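Local structure of endoglucanase E-5 (Thermobifida fusca, 2CKS) at residues V132-A137 against Q161-S166; Y53-D58 against W265-D270. The protein catalyses the endohydrolysis of 1,4-beta-glucosidic linkages in cellulose, lichenin and cereal beta-D-glucans, and this chain is its family 5 catalytic domain. One frame throughout, in Å; residues are numbered along the deposited sequence. Where two conformers were deposited one is given.

Contact 1. Residues V132-A137 against Q161-S166. With NA (sodium ion), chain H.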
ATOM      1  N   VAL A 132       2.735   6.480 -10.443  1.00  6.30           N
ATOM      2  CA  VAL A 132       3.339   5.322  -9.796  1.00  6.57           C
ATOM      3  C   VAL A 132       4.116   5.781  -8.558  1.00  6.27           C
ATOM      4  O   VAL A 132       4.921   6.714  -8.630  1.00  6.44           O
ATOM      5  CB  VAL A 132       4.279   4.592 -10.768  1.00  6.88           C
ATOM      6  CG1 VAL A 132       4.863   3.350 -10.127  1.00  8.11           C
ATOM      7  CG2 VAL A 132       3.535   4.218 -12.059  1.00  7.15           C
ATOM      8  N   LEU A 133       3.827   5.138  -7.426  1.00  6.11           N
ATOM      9  CA  LEU A 133       4.521   5.328  -6.156  1.00  6.36           C
ATOM     10  C   LEU A 133       5.220   4.003  -5.822  1.00  6.05           C
ATOM     11  O   LEU A 133       4.726   2.927  -6.151  1.00  6.01           O
ATOM     12  CB  LEU A 133       3.531   5.669  -5.042  1.00  6.48           C
ATOM     13  CG  LEU A 133       2.728   6.965  -5.166  1.00  6.51           C
ATOM     14  CD1 LEU A 133       1.536   6.801  -6.092  1.00  8.33           C
ATOM     15  CD2 LEU A 133       2.265   7.439  -3.788  1.00  8.06           C
ATOM     16  N   TYR A 134       6.372   4.083  -5.174  1.00  5.92           N
ATOM     17  CA  TYR A 134       7.211   2.913  -4.903  1.00  6.12           C
ATOM     18  C   TYR A 134       7.254   2.622  -3.419  1.00  6.06           C
ATOM     19  O   TYR A 134       7.685   3.463  -2.645  1.00  7.05           O
ATOM     20  CB  TYR A 134       8.635   3.171  -5.403  1.00  6.00           C
ATOM     21  CG  TYR A 134       8.711   3.415  -6.882  1.00  8.19           C
ATOM     22  CD1 TYR A 134       8.923   2.375  -7.750  1.00 12.25           C
ATOM     23  CD2 TYR A 134       8.539   4.682  -7.415  1.00 11.22           C
ATOM     24  CE1 TYR A 134       8.988   2.582  -9.109  1.00 13.39           C
ATOM     25  CE2 TYR A 134       8.599   4.890  -8.783  1.00 12.89           C
ATOM     26  CZ  TYR A 134       8.825   3.836  -9.619  1.00 13.45           C
ATOM     27  OH  TYR A 134       8.879   4.036 -10.980  1.00 15.18           O
ATOM     28  N   GLU A 135       6.807   1.439  -3.021  1.00  5.92           N
ATOM     29  CA  GLU A 135       6.810   1.027  -1.620  1.00  5.45           C
ATOM     30  C   GLU A 135       7.935   0.006  -1.449  1.00  5.16           C
ATOM     31  O   GLU A 135       7.807  -1.138  -1.859  1.00  5.80           O
ATOM     32  CB  GLU A 135       5.455   0.433  -1.232  1.00  5.58           C
ATOM     33  CG  GLU A 135       5.369  -0.025   0.221  1.00  6.70           C
ATOM     34  CD  GLU A 135       3.973  -0.452   0.638  1.00 10.25           C
ATOM     35  OE1 GLU A 135       3.774  -0.696   1.848  1.00 10.54           O
ATOM     36  OE2 GLU A 135       3.073  -0.530  -0.232  1.00  9.39           O
ATOM     37  N   ILE A 136       9.032   0.427  -0.832  1.00  5.55           N
ATOM     38  CA  ILE A 136      10.293  -0.327  -0.920  1.00  5.55           C
ATOM     39  C   ILE A 136      10.491  -1.445   0.118  1.00  5.84           C
ATOM     40  O   ILE A 136      11.412  -2.247  -0.020  1.00  6.82           O
ATOM     41  CB  ILE A 136      11.502   0.630  -0.911  1.00  5.43           C
ATOM     42  CG1 ILE A 136      11.523   1.467   0.372  1.00  5.53           C
ATOM     43  CG2 ILE A 136      11.485   1.499  -2.165  1.00  6.28           C
ATOM     44  CD1 ILE A 136      12.822   2.204   0.592  1.00  5.39           C
ATOM     45  N   ALA A 137       9.618  -1.518   1.122  1.00  6.29           N
ATOM     46  CA  ALA A 137       9.695  -2.560   2.147  1.00  6.90           C
ATOM     47  C   ALA A 137       8.402  -2.620   2.960  1.00  7.14           C
ATOM     48  O   ALA A 137       8.277  -1.960   3.988  1.00  8.15           O
ATOM     49  CB  ALA A 137      10.888  -2.303   3.071  1.00  7.20           C
ATOM     50  N   GLN A 161      17.731   7.741  -9.420  1.00  6.90           N
ATOM     51  CA  GLN A 161      18.636   7.864 -10.554  1.00  7.43           C
ATOM     52  C   GLN A 161      17.870   7.753 -11.866  1.00  7.35           C
ATOM     53  O   GLN A 161      18.225   8.386 -12.859  1.00  7.74           O
ATOM     54  CB  GLN A 161      19.705   6.773 -10.477  1.00  7.82           C
ATOM     55  CG  GLN A 161      20.643   6.705 -11.676  1.00  9.41           C
ATOM     56  CD  GLN A 161      21.687   5.638 -11.515  1.00 10.67           C
ATOM     57  OE1 GLN A 161      22.169   5.395 -10.406  1.00 10.43           O
ATOM     58  NE2 GLN A 161      22.045   4.987 -12.617  1.00 13.26           N
ATOM     59  N   ARG A 162      16.828   6.934 -11.857  1.00  7.91           N
ATOM     60  CA  ARG A 162      16.050   6.622 -13.051  1.00  8.40           C
ATOM     61  C   ARG A 162      14.720   7.366 -13.133  1.00  8.72           C
ATOM     62  O   ARG A 162      14.208   7.643 -14.221  1.00  8.99           O
ATOM     63  CB  ARG A 162      15.786   5.122 -13.069  1.00  8.67           C
ATOM     64  CG  ARG A 162      17.037   4.325 -13.258  1.00  9.87           C
ATOM     65  CD  ARG A 162      16.992   2.928 -12.715  1.00 11.18           C
ATOM     66  NE  ARG A 162      18.227   2.245 -13.076  1.00 11.99           N
ATOM     67  CZ  ARG A 162      19.332   2.200 -12.337  1.00 12.62           C
ATOM     68  NH1 ARG A 162      19.402   2.781 -11.148  1.00 12.68           N
ATOM     69  NH2 ARG A 162      20.397   1.559 -12.805  1.00 14.44           N
ATOM     70  N   ASP A 163      14.180   7.718 -11.973  1.00  8.63           N
ATOM     71  CA  ASP A 163      12.858   8.304 -11.882  1.00  9.16           C
ATOM     72  C   ASP A 163      12.908   9.272 -10.701  1.00  9.24           C
ATOM     73  O   ASP A 163      12.485   8.941  -9.606  1.00  9.39           O
ATOM     74  CB  ASP A 163      11.846   7.182 -11.669  1.00  9.37           C
ATOM     75  CG  ASP A 163      10.420   7.641 -11.754  1.00 12.55           C
ATOM     76  OD1 ASP A 163      10.154   8.775 -12.221  1.00 14.44           O
ATOM     77  OD2 ASP A 163       9.478   6.897 -11.393  1.00 15.55           O
ATOM     78  N   PRO A 164      13.479  10.454 -10.920  1.00  9.00           N
ATOM     79  CA  PRO A 164      13.727  11.386  -9.813  1.00  8.94           C
ATOM     80  C   PRO A 164      12.487  11.966  -9.129  1.00  9.17           C
ATOM     81  O   PRO A 164      12.581  12.387  -7.979  1.00  9.77           O
ATOM     82  CB  PRO A 164      14.543  12.506 -10.477  1.00  9.23           C
ATOM     83  CG  PRO A 164      14.172  12.436 -11.908  1.00  9.42           C
ATOM     84  CD  PRO A 164      13.971  10.982 -12.204  1.00  9.56           C
ATOM     85  N   ASP A 165      11.369  12.051  -9.844  0.60  9.43           N
ATOM     86  CA  ASP A 165      10.205  12.834  -9.391  0.60  9.75           C
ATOM     87  C   ASP A 165       9.041  12.000  -8.857  0.60  9.44           C
ATOM     88  O   ASP A 165       7.875  12.413  -8.913  0.60 10.33           O
ATOM     89  CB  ASP A 165       9.702  13.721 -10.527  0.60 10.00           C
ATOM     90  CG  ASP A 165       9.292  12.931 -11.766  0.60 11.63           C
ATOM     91  OD1 ASP A 165       9.441  11.687 -11.805  0.60 12.64           O
ATOM     92  OD2 ASP A 165       8.817  13.488 -12.774  0.60 14.97           O
ATOM     93  N   SER A 166       9.361  10.812  -8.355  0.50  8.86           N
ATOM     94  CA  SER A 166       8.356   9.866  -7.878  0.50  8.37           C
ATOM     95  C   SER A 166       8.370   9.788  -6.359  0.50  7.62           C
ATOM     96  O   SER A 166       9.392  10.049  -5.711  0.50  7.54           O
ATOM     97  CB  SER A 166       8.608   8.477  -8.463  0.50  8.58           C
ATOM     98  OG  SER A 166       9.882   7.991  -8.084  0.50  8.97           O
TER
HETATM   99 NA    NA H1436       7.939   9.607 -13.090  0.60 12.70          NA
HETATM  100  O   HOH W   1       7.250   6.908 -12.545  1.00 15.45           O
HETATM  101  O   HOH W   2       7.912  11.751 -14.178  1.00 27.89           O
HETATM  102  O   HOH W   3       6.441  10.481 -10.986  0.50 12.86           O
HETATM  103  O   HOH W   4       7.669   9.842 -11.350  0.40 16.14           O

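Contact 2. Residues Y53-D58 against W265-D270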
ATOM      1  N   TYR A  53     -14.030   1.793 -12.034  1.00  8.50           N
ATOM      2  CA  TYR A  53     -15.230   2.454 -12.547  1.00  9.27           C
ATOM      3  C   TYR A  53     -16.437   2.341 -11.628  1.00  9.86           C
ATOM      4  O   TYR A  53     -17.277   3.230 -11.627  1.00 10.66           O
ATOM      5  CB  TYR A  53     -15.613   1.885 -13.914  1.00  9.61           C
ATOM      6  CG  TYR A  53     -14.508   1.811 -14.948  1.00 10.16           C
ATOM      7  CD1 TYR A  53     -14.474   0.758 -15.860  1.00 12.82           C
ATOM      8  CD2 TYR A  53     -13.514   2.790 -15.040  1.00 11.73           C
ATOM      9  CE1 TYR A  53     -13.486   0.669 -16.823  1.00 13.00           C
ATOM     10  CE2 TYR A  53     -12.513   2.703 -16.003  1.00 11.99           C
ATOM     11  CZ  TYR A  53     -12.508   1.647 -16.893  1.00 12.97           C
ATOM     12  OH  TYR A  53     -11.521   1.545 -17.853  1.00 14.11           O
ATOM     13  N   ASP A  54     -16.561   1.229 -10.901  1.00  9.52           N
ATOM     14  CA  ASP A  54     -17.714   1.005 -10.027  1.00  9.99           C
ATOM     15  C   ASP A  54     -17.405   1.351  -8.572  1.00  9.53           C
ATOM     16  O   ASP A  54     -18.178   2.052  -7.912  1.00 10.33           O
ATOM     17  CB  ASP A  54     -18.194  -0.442 -10.118  1.00  9.88           C
ATOM     18  CG  ASP A  54     -18.619  -0.834 -11.512  0.60 11.57           C
ATOM     19  OD1 ASP A  54     -19.017   0.054 -12.299  0.60 14.80           O
ATOM     20  OD2 ASP A  54     -18.590  -2.018 -11.901  0.60 13.78           O
ATOM     21  N   TRP A  55     -16.283   0.845  -8.067  1.00  8.79           N
ATOM     22  CA  TRP A  55     -15.871   1.120  -6.692  1.00  8.35           C
ATOM     23  C   TRP A  55     -15.342   2.541  -6.518  1.00  8.59           C
ATOM     24  O   TRP A  55     -15.334   3.051  -5.409  1.00  8.34           O
ATOM     25  CB  TRP A  55     -14.791   0.135  -6.232  1.00  7.80           C
ATOM     26  CG  TRP A  55     -15.247  -1.287  -6.009  1.00  7.80           C
ATOM     27  CD1 TRP A  55     -16.057  -2.040  -6.814  1.00  8.20           C
ATOM     28  CD2 TRP A  55     -14.864  -2.134  -4.929  1.00  6.54           C
ATOM     29  NE1 TRP A  55     -16.220  -3.292  -6.275  1.00  8.78           N
ATOM     30  CE2 TRP A  55     -15.499  -3.378  -5.117  1.00  7.32           C
ATOM     31  CE3 TRP A  55     -14.062  -1.963  -3.798  1.00  7.65           C
ATOM     32  CZ2 TRP A  55     -15.347  -4.438  -4.222  1.00  7.14           C
ATOM     33  CZ3 TRP A  55     -13.911  -3.024  -2.916  1.00  7.62           C
ATOM     34  CH2 TRP A  55     -14.549  -4.242  -3.133  1.00  7.48           C
ATOM     35  N   LYS A  56     -14.870   3.144  -7.607  1.00  8.46           N
ATOM     36  CA  LYS A  56     -14.321   4.506  -7.603  1.00  9.05           C
ATOM     37  C   LYS A  56     -13.052   4.623  -6.772  1.00  8.67           C
ATOM     38  O   LYS A  56     -12.816   5.640  -6.128  1.00  9.02           O
ATOM     39  CB  LYS A  56     -15.353   5.544  -7.120  1.00  9.60           C
ATOM     40  CG  LYS A  56     -16.690   5.475  -7.831  1.00 12.02           C
ATOM     41  CD  LYS A  56     -16.538   5.566  -9.341  1.00 14.68           C
ATOM     42  CE  LYS A  56     -17.811   6.069 -10.011  0.50 14.89           C
ATOM     43  NZ  LYS A  56     -17.764   5.911 -11.493  0.50 15.85           N
ATOM     44  N   ALA A  57     -12.240   3.572  -6.764  1.00  7.61           N
ATOM     45  CA  ALA A  57     -10.924   3.638  -6.126  1.00  7.30           C
ATOM     46  C   ALA A  57     -10.050   4.664  -6.833  1.00  6.41           C
ATOM     47  O   ALA A  57     -10.141   4.818  -8.043  1.00  6.86           O
ATOM     48  CB  ALA A  57     -10.260   2.288  -6.160  1.00  7.25           C
ATOM     49  N   ASP A  58      -9.217   5.360  -6.064  1.00  5.78           N
ATOM     50  CA  ASP A  58      -8.197   6.265  -6.600  1.00  5.78           C
ATOM     51  C   ASP A  58      -6.886   5.565  -6.943  1.00  5.45           C
ATOM     52  O   ASP A  58      -6.104   6.045  -7.759  1.00  5.01           O
ATOM     53  CB  ASP A  58      -7.842   7.332  -5.567  1.00  6.04           C
ATOM     54  CG  ASP A  58      -9.001   8.199  -5.191  0.80  7.55           C
ATOM     55  OD1 ASP A  58      -9.653   8.725  -6.118  0.80  9.31           O
ATOM     56  OD2 ASP A  58      -9.332   8.418  -3.998  0.80  7.86           O
ATOM     57  N   TRP A 265      -6.534  -3.970   2.773  1.00  4.53           N
ATOM     58  CA  TRP A 265      -6.199  -5.366   2.535  1.00  4.97           C
ATOM     59  C   TRP A 265      -7.506  -6.152   2.627  1.00  4.96           C
ATOM     60  O   TRP A 265      -8.140  -6.128   3.680  1.00  6.00           O
ATOM     61  CB  TRP A 265      -5.257  -5.803   3.653  1.00  5.15           C
ATOM     62  CG  TRP A 265      -4.596  -7.130   3.506  1.00  6.20           C
ATOM     63  CD1 TRP A 265      -4.839  -8.239   4.254  1.00  7.80           C
ATOM     64  CD2 TRP A 265      -3.520  -7.478   2.617  1.00  5.30           C
ATOM     65  NE1 TRP A 265      -4.020  -9.267   3.859  1.00  8.51           N
ATOM     66  CE2 TRP A 265      -3.197  -8.825   2.860  1.00  8.58           C
ATOM     67  CE3 TRP A 265      -2.812  -6.791   1.623  1.00  5.69           C
ATOM     68  CZ2 TRP A 265      -2.195  -9.493   2.160  1.00  7.69           C
ATOM     69  CZ3 TRP A 265      -1.822  -7.457   0.923  1.00  7.21           C
ATOM     70  CH2 TRP A 265      -1.521  -8.796   1.202  1.00  8.38           C
ATOM     71  N   ASN A 266      -7.966  -6.830   1.574  1.00  4.96           N
ATOM     72  CA  ASN A 266      -7.343  -6.913   0.253  1.00  5.10           C
ATOM     73  C   ASN A 266      -8.406  -7.243  -0.816  1.00  5.16           C
ATOM     74  O   ASN A 266      -9.518  -7.671  -0.479  1.00  5.33           O
ATOM     75  CB  ASN A 266      -6.254  -7.986   0.258  1.00  4.89           C
ATOM     76  CG  ASN A 266      -6.794  -9.366   0.586  1.00  5.91           C
ATOM     77  OD1 ASN A 266      -7.369 -10.035  -0.275  1.00  6.32           O
ATOM     78  ND2 ASN A 266      -6.642  -9.789   1.844  1.00  8.30           N
ATOM     79  N   TYR A 267      -8.037  -7.050  -2.085  1.00  5.12           N
ATOM     80  CA  TYR A 267      -8.895  -7.264  -3.252  1.00  5.25           C
ATOM     81  C   TYR A 267      -8.668  -8.672  -3.816  1.00  5.77           C
ATOM     82  O   TYR A 267      -7.948  -8.867  -4.813  1.00  5.98           O
ATOM     83  CB  TYR A 267      -8.567  -6.203  -4.314  1.00  5.05           C
ATOM     84  CG  TYR A 267      -9.665  -5.936  -5.314  1.00  4.85           C
ATOM     85  CD1 TYR A 267     -10.864  -5.330  -4.925  1.00  4.44           C
ATOM     86  CD2 TYR A 267      -9.504  -6.271  -6.654  1.00  5.01           C
ATOM     87  CE1 TYR A 267     -11.865  -5.062  -5.846  1.00  5.79           C
ATOM     88  CE2 TYR A 267     -10.514  -6.012  -7.583  1.00  5.26           C
ATOM     89  CZ  TYR A 267     -11.688  -5.410  -7.171  1.00  5.63           C
ATOM     90  OH  TYR A 267     -12.683  -5.172  -8.093  1.00  6.36           O
ATOM     91  N   SER A 268      -9.225  -9.658  -3.128  1.00  5.58           N
ATOM     92  CA  SER A 268      -9.121 -11.069  -3.516  1.00  5.65           C
ATOM     93  C   SER A 268     -10.317 -11.822  -2.962  1.00  5.89           C
ATOM     94  O   SER A 268     -11.109 -11.270  -2.202  1.00  4.98           O
ATOM     95  CB  SER A 268      -7.836 -11.703  -2.982  1.00  5.49           C
ATOM     96  OG  SER A 268      -7.995 -12.169  -1.655  1.00  6.09           O
ATOM     97  N   ASP A 269     -10.407 -13.098  -3.321  1.00  6.25           N
ATOM     98  CA  ASP A 269     -11.423 -13.991  -2.779  1.00  7.03           C
ATOM     99  C   ASP A 269     -10.818 -15.054  -1.858  1.00  7.48           C
ATOM    100  O   ASP A 269     -11.319 -16.172  -1.766  1.00  7.57           O
ATOM    101  CB  ASP A 269     -12.274 -14.594  -3.905  1.00  7.15           C
ATOM    102  CG  ASP A 269     -11.527 -15.606  -4.742  1.00  8.90           C
ATOM    103  OD1 ASP A 269     -10.275 -15.649  -4.699  1.00 10.93           O
ATOM    104  OD2 ASP A 269     -12.139 -16.405  -5.488  1.00 12.98           O
ATOM    105  N   ASP A 270      -9.762 -14.678  -1.152  1.00  7.66           N
ATOM    106  CA  ASP A 270      -9.215 -15.504  -0.082  1.00  8.32           C
ATOM    107  C   ASP A 270     -10.310 -15.804   0.945  1.00  8.45           C
ATOM    108  O   ASP A 270     -11.267 -15.039   1.086  1.00  8.66           O
ATOM    109  CB  ASP A 270      -8.052 -14.780   0.589  1.00  8.63           C
ATOM    110  CG  ASP A 270      -7.371 -15.623   1.622  1.00 10.39           C
ATOM    111  OD1 ASP A 270      -7.145 -15.101   2.737  1.00 13.20           O
ATOM    112  OD2 ASP A 270      -7.037 -16.811   1.411  1.00 12.57           O
TER

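Contact 1. Residues V132-A137 against Q161-S166
Tyr134 reaches out from strand 132-135 and gives its phenol hydrogen to the carboxylate of Asp163, with OH 3.0 Å from OD2. OD2 comes to the edge of the ring, near its plane, yet the carboxylate is itself turned almost upright, the two planes lying 80° apart. OD2 accepts through its anti lone pair, the one facing away from OD1, and OD1 is left to bind the sodium ion at 2.5 Å. With CG anti to the backbone N (chi1 -172°), Asp163 thus spans the gap between phenol and metal.

Ser166 meets the same ring at its CD2-CE2 side. Its CB sits at the edge, in the ring plane, 3.6 Å from Tyr134 CE2. In the conformer given, its OG approaches that carbon obliquely and donates to Asp163 O at 3.2 Å, within the type I turn that runs from Asp163 to Ser166. Val132 CG1 lies against one face of the ring, toward its rim. Asp165 OD1, also in one of two conformers, is a long sodium contact, and the backbone carbonyls of Ala127 and Lys129 complete the protein's share of the site; the same two carboxylates and Ala127 also bind a zinc ion. Tyr134, on strand 132-135, is therefore second-shell to a metal site held by the turn that leads from helix 145-162 to strand 168-170, in one beta-alpha-beta unit of the TIM barrel.

Contact 2. Residues Y53-D58 against W265-D270
The backbones of Trp55 and Tyr267 stay well apart, their CA atoms 11.4 Å from each other, one at the C-terminal end of helix 45-54 and the other in the loop that follows the last barrel strand, 262-265. Two long aromatic side chains bridge this gap in a T-shaped (edge-to-face) stack in the shell of the TIM barrel, between helix 45-54 and strand 29-32, where both rings touch Met31. Tyr267 supplies the edge and Trp55 the face: the planes stand at 83°, and the six-membered ring of the indole and the phenol ring have centroids 5.2 Å apart. Only one corner of the tyrosine does the touching. Its CE1 sits over the benzo part of the indole, toward the rim, 3.9 Å from Trp55 CZ2. With CG anti to the backbone N (chi1 -157°), Tyr267 extends toward helix 45-54.

Polar ends on both rings are tied down by other neighbours. Trp55 NE1 donates to the carbonyl of Trp288, and Arg301 makes a cation-pi contact with the indole; Tyr267 OH bonds to Ser47 O, and Phe277 meets the phenol edge-to-face. An alanine in place of Trp55 would probably open a gap beside Tyr267 CE1 and leave the Trp288 carbonyl without its indole donor. Beyond the stack, a cis peptide precedes Asn266, and Ser268 turns back on it, OG donating to Asn266 OD1 at 2.6 Å. That same OG closes an ST turn by accepting from Asp270 N at 3.1 Å, nearly straight at 167°.

Both contacts belong to the one eight-stranded parallel barrel, but on opposite sides of the chain's centre, with their own centres 23 Å apart and nearest atoms about 8 Å apart. Along the chain, contact 1 is nested inside contact 2: residues 53-58 come first, then 132-137 and 161-166, and 265-270 last. Contact 1 links strand 132-135 to the turn before strand 168-170, tying successive elements together away from the active site. Contact 2 joins an early part of the chain to a late one, where the first and last strands lie side by side; the side chain of its Tyr267 is about 11 Å from that of Glu231, the probable nucleophile.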